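Local coordinates for flavodoxin (PDB 6GAQ), which binds flavin mononucleotide and probably serves as a low-potential electron donor to a number of redox enzymes, at residues 31-35 with 36-40; 107-110 with 111-115. All coordinates share one frame; numbering follows the deposited sequence.

Interaction 1 of 2, residues 31-35 with 36-40; sequences VSLDA and FDHEV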
loop_
_atom_site.group_PDB
_atom_site.type_symbol
_atom_site.label_atom_id
_atom_site.label_comp_id
_atom_site.label_asym_id
_atom_site.label_seq_id
_atom_site.Cartn_x
_atom_site.Cartn_y
_atom_site.Cartn_z
ATOM N N VAL A 31 7.121 10.186 4.463
ATOM C CA VAL A 31 7.529 11.483 4.996
ATOM C C VAL A 31 6.440 12.062 5.891
ATOM O O VAL A 31 6.724 12.615 6.962
ATOM C CB VAL A 31 7.895 12.435 3.842
ATOM C CG1 VAL A 31 7.931 13.865 4.325
ATOM C CG2 VAL A 31 9.236 12.042 3.242
ATOM N N SER A 32 5.176 11.939 5.475
ATOM C CA SER A 32 4.072 12.366 6.332
ATOM C C SER A 32 4.045 11.561 7.623
ATOM O O SER A 32 3.909 12.120 8.717
ATOM C CB SER A 32 2.741 12.225 5.593
ATOM O OG SER A 32 1.649 12.332 6.489
ATOM N N LEU A 33 4.171 10.237 7.509
ATOM C CA LEU A 33 4.206 9.385 8.688
ATOM C C LEU A 33 5.448 9.624 9.534
ATOM O O LEU A 33 5.455 9.258 10.711
ATOM C CB LEU A 33 4.129 7.915 8.278
ATOM C CG LEU A 33 2.788 7.414 7.744
ATOM C CD1 LEU A 33 2.897 5.954 7.337
ATOM C CD2 LEU A 33 1.696 7.609 8.781
ATOM N N ASP A 34 6.500 10.212 8.958
ATOM C CA ASP A 34 7.668 10.580 9.751
ATOM C C ASP A 34 7.356 11.746 10.680
ATOM O O ASP A 34 7.830 11.782 11.820
ATOM C CB ASP A 34 8.837 10.943 8.836
ATOM C CG ASP A 34 9.538 9.730 8.264
ATOM O OD1 ASP A 34 9.372 8.621 8.814
ATOM O OD2 ASP A 34 10.258 9.890 7.257
ATOM N N ALA A 35 6.563 12.711 10.203
ATOM C CA ALA A 35 6.306 13.922 10.977
ATOM C C ALA A 35 5.601 13.605 12.288
ATOM O O ALA A 35 5.890 14.220 13.321
ATOM C CB ALA A 35 5.490 14.908 10.145
ATOM N N PHE A 36 4.659 12.668 12.262
ATOM C CA PHE A 36 4.228 12.011 13.486
ATOM C C PHE A 36 5.329 11.043 13.894
ATOM O O PHE A 36 5.775 10.231 13.081
ATOM C CB PHE A 36 2.908 11.268 13.281
ATOM C CG PHE A 36 1.861 12.069 12.559
ATOM C CD1 PHE A 36 1.783 12.047 11.176
ATOM C CD2 PHE A 36 0.952 12.841 13.265
ATOM C CE1 PHE A 36 0.821 12.783 10.510
ATOM C CE2 PHE A 36 -0.011 13.580 12.604
ATOM C CZ PHE A 36 -0.078 13.551 11.225
ATOM N N ASP A 37 5.781 11.128 15.141
ATOM C CA ASP A 37 6.990 10.402 15.518
ATOM C C ASP A 37 6.799 8.887 15.479
ATOM O O ASP A 37 7.137 8.183 16.436
ATOM C CB ASP A 37 7.466 10.859 16.897
ATOM C CG ASP A 37 7.979 12.289 16.882
ATOM O OD1 ASP A 37 8.622 12.682 15.886
ATOM O OD2 ASP A 37 7.730 13.024 17.860
ATOM N N HIS A 38 6.284 8.384 14.356
ATOM C CA HIS A 38 6.142 6.961 14.099
ATOM C C HIS A 38 7.439 6.394 13.528
ATOM O O HIS A 38 8.289 7.119 13.004
ATOM C CB HIS A 38 4.997 6.699 13.116
ATOM C CG HIS A 38 3.634 6.990 13.668
ATOM N ND1 HIS A 38 3.275 6.698 14.966
ATOM C CD2 HIS A 38 2.539 7.538 13.089
ATOM C CE1 HIS A 38 2.019 7.056 15.164
ATOM N NE2 HIS A 38 1.550 7.570 14.042
ATOM N N GLU A 39 7.579 5.075 13.629
ATOM C CA GLU A 39 8.726 4.356 13.083
ATOM C C GLU A 39 8.303 3.740 11.754
ATOM O O GLU A 39 7.550 2.761 11.729
ATOM C CB GLU A 39 9.211 3.291 14.063
ATOM C CG GLU A 39 10.696 3.361 14.380
ATOM C CD GLU A 39 11.098 2.398 15.478
ATOM O OE1 GLU A 39 10.198 1.808 16.112
ATOM O OE2 GLU A 39 12.315 2.231 15.708
ATOM N N VAL A 40 8.788 4.308 10.655
ATOM C CA VAL A 40 8.285 4.006 9.319
ATOM C C VAL A 40 9.386 3.312 8.528
ATOM O O VAL A 40 10.410 3.923 8.201
ATOM C CB VAL A 40 7.802 5.272 8.600
ATOM C CG1 VAL A 40 7.087 4.912 7.308
ATOM C CG2 VAL A 40 6.897 6.080 9.516
#

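Interaction 2 of 2, residues 107-110 with 111-115; sequences EAVT and IFEER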
loop_
_atom_site.group_PDB
_atom_site.type_symbol
_atom_site.label_atom_id
_atom_site.label_comp_id
_atom_site.label_asym_id
_atom_site.label_seq_id
_atom_site.Cartn_x
_atom_site.Cartn_y
_atom_site.Cartn_z
ATOM N N GLU A 107 -7.174 -1.784 -9.905
ATOM C CA GLU A 107 -7.741 -3.007 -9.342
ATOM C C GLU A 107 -6.840 -3.587 -8.261
ATOM O O GLU A 107 -7.327 -4.239 -7.331
ATOM C CB GLU A 107 -7.970 -4.045 -10.441
ATOM C CG GLU A 107 -9.427 -4.260 -10.832
ATOM C CD GLU A 107 -10.385 -4.127 -9.667
ATOM O OE1 GLU A 107 -11.082 -3.093 -9.584
ATOM O OE2 GLU A 107 -10.450 -5.060 -8.841
ATOM N N ALA A 108 -5.527 -3.359 -8.370
ATOM C CA ALA A 108 -4.589 -3.864 -7.373
ATOM C C ALA A 108 -4.909 -3.337 -5.982
ATOM O O ALA A 108 -4.674 -4.033 -4.987
ATOM C CB ALA A 108 -3.160 -3.487 -7.765
ATOM N N VAL A 109 -5.437 -2.116 -5.891
ATOM C CA VAL A 109 -5.833 -1.572 -4.597
ATOM C C VAL A 109 -6.972 -2.391 -4.005
ATOM O O VAL A 109 -6.987 -2.690 -2.805
ATOM C CB VAL A 109 -6.213 -0.086 -4.738
ATOM C CG1 VAL A 109 -6.567 0.504 -3.386
ATOM C CG2 VAL A 109 -5.075 0.692 -5.383
ATOM N N THR A 110 -7.941 -2.774 -4.842
ATOM C CA THR A 110 -9.041 -3.608 -4.368
ATOM C C THR A 110 -8.559 -5.008 -4.008
ATOM O O THR A 110 -9.005 -5.585 -3.010
ATOM C CB THR A 110 -10.139 -3.681 -5.429
ATOM O OG1 THR A 110 -10.451 -2.362 -5.894
ATOM C CG2 THR A 110 -11.395 -4.327 -4.856
ATOM N N ILE A 111 -7.644 -5.563 -4.807
ATOM C CA ILE A 111 -7.167 -6.924 -4.573
ATOM C C ILE A 111 -6.491 -7.026 -3.212
ATOM O O ILE A 111 -6.815 -7.904 -2.402
ATOM C CB ILE A 111 -6.219 -7.360 -5.705
ATOM C CG1 ILE A 111 -6.979 -7.465 -7.028
ATOM C CG2 ILE A 111 -5.548 -8.680 -5.358
ATOM C CD1 ILE A 111 -6.083 -7.611 -8.238
ATOM N N PHE A 112 -5.543 -6.129 -2.938
ATOM C CA PHE A 112 -4.825 -6.181 -1.670
ATOM C C PHE A 112 -5.727 -5.831 -0.495
ATOM O O PHE A 112 -5.494 -6.303 0.625
ATOM C CB PHE A 112 -3.616 -5.248 -1.710
ATOM C CG PHE A 112 -2.423 -5.837 -2.402
ATOM C CD1 PHE A 112 -1.676 -6.832 -1.794
ATOM C CD2 PHE A 112 -2.051 -5.401 -3.662
ATOM C CE1 PHE A 112 -0.578 -7.379 -2.429
ATOM C CE2 PHE A 112 -0.953 -5.945 -4.301
ATOM C CZ PHE A 112 -0.216 -6.935 -3.684
ATOM N N GLU A 113 -6.757 -5.014 -0.721
ATOM C CA GLU A 113 -7.675 -4.677 0.362
ATOM C C GLU A 113 -8.498 -5.887 0.781
ATOM O O GLU A 113 -8.716 -6.114 1.977
ATOM C CB GLU A 113 -8.584 -3.524 -0.057
ATOM C CG GLU A 113 -8.121 -2.169 0.447
ATOM C CD GLU A 113 -8.930 -1.025 -0.125
ATOM O OE1 GLU A 113 -8.347 -0.189 -0.845
ATOM O OE2 GLU A 113 -10.147 -0.958 0.146
ATOM N N GLU A 114 -8.965 -6.677 -0.189
ATOM C CA GLU A 114 -9.705 -7.890 0.145
ATOM C C GLU A 114 -8.813 -8.903 0.846
ATOM O O GLU A 114 -9.231 -9.535 1.822
ATOM C CB GLU A 114 -10.313 -8.502 -1.118
ATOM C CG GLU A 114 -11.332 -7.621 -1.817
ATOM C CD GLU A 114 -11.641 -8.100 -3.221
ATOM O OE1 GLU A 114 -10.983 -9.058 -3.681
ATOM O OE2 GLU A 114 -12.540 -7.521 -3.866
ATOM N N ARG A 115 -7.577 -9.064 0.368
ATOM C CA ARG A 115 -6.675 -10.047 0.957
ATOM C C ARG A 115 -6.341 -9.699 2.402
ATOM O O ARG A 115 -6.345 -10.575 3.274
ATOM C CB ARG A 115 -5.402 -10.159 0.119
ATOM C CG ARG A 115 -4.257 -10.887 0.807
ATOM C CD ARG A 115 -4.602 -12.343 1.087
ATOM N NE ARG A 115 -4.318 -13.209 -0.054
ATOM C CZ ARG A 115 -5.221 -13.989 -0.643
ATOM N NH1 ARG A 115 -6.470 -14.015 -0.199
ATOM N NH2 ARG A 115 -4.873 -14.745 -1.676
#

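Interaction 1 of 2, residues 31-35 with 36-40
L33 and V40 meet where the chain folds back on itself: the CB of L33 lies 3.5 Å from CG2 of V40, an apolar touch between the last turn of helix 21-35 and the first residue of strand 40-44. The same methyl also receives D34, whose OD1 comes to 3.6 Å from CG2 of V40, the two side chains crossing obliquely. V40 reaches both because CG2 stands beside its own backbone N, while CG1 is anti to that N (chi1 -171°). F36 and H38 pack against the backbone of the last helical turn. The F36 ring turns back beside that turn, with CD1 3.3 Å from the carbonyl O of S32 and CA of L33 at its edge, near the ring plane. H38 follows, its CB 3.5 Å from the carbonyl O of L33. Behind these contacts lies the backbone reversal: F36 is the first residue to leave helical torsions, and the torsions of D37 fit an inverse gamma turn, although the very short approach at H38 N leaves its detail doubtful. K30, one turn back, donates from NZ to the V40 carbonyl and forms a long, weak ion pair with D34, tying helix to strand a second time. Around the connection, S32, L33 and F36 rest on helix 137-152 through A147, I148 and A151, whereas L33 and H38 touch I11 and V40 touches I13 of the neighbouring parallel strand 11-16.

Interaction 2 of 2, residues 107-110 with 111-115
Four successive i to i+4 backbone hydrogen bonds join E107, A108, V109 and T110 to I111, F112, E113 and E114, the repeat of an alpha-helix. I111 N lies 2.9 Å from E107 O, and the bond from F112 N to A108 O is almost straight at hydrogen (174°). Apolar and polar side-chain atoms then pack along the same turns. The CG1 of I111 lies 3.3 Å from E107 O, and the F112 ring brings CD2 to 3.2 Å from A108 O, which sits at the ring edge. Two glutamates extend back along the helix: E113 runs side by side with V109, OE1 to CG1 3.2 Å, and E114 reaches T110, OE2 to CG2 3.5 Å. Beyond the helix, T65, an FMN-binding residue, accepts the A108 N-H through OG1, and F112 packs against L61 and S63 of strand 58-63 and V94 of strand 91-98. Since E113 and E114 meet methyl groups and E113 also lies close to E126, the contact gives their carboxylates no compensating charge; the backbone carries the polar bonding, and E113, which is buried, may have a raised pKa.

Overall arrangement
Interactions 1 and 2 lie on opposite sides of the chain's centre, about 24 Å apart between centres, and share no helix or strand. Residues 31-40 form a surface connection from helix 21-35 into the outermost strand 40-44, away from the cofactor and calcium sites. Residues 107-115 are more buried, within the crossover helix between strands 91-98 and 122-131, and their first turn lies near the FMN pocket. Their chemistry follows: continuous helical hydrogen bonds in interaction 2, against an apolar touch and side chains laid against backbone carbonyls in interaction 1. Together they sample helices on both faces of the five-stranded parallel sheet, the flavodoxin-like alpha/beta fold.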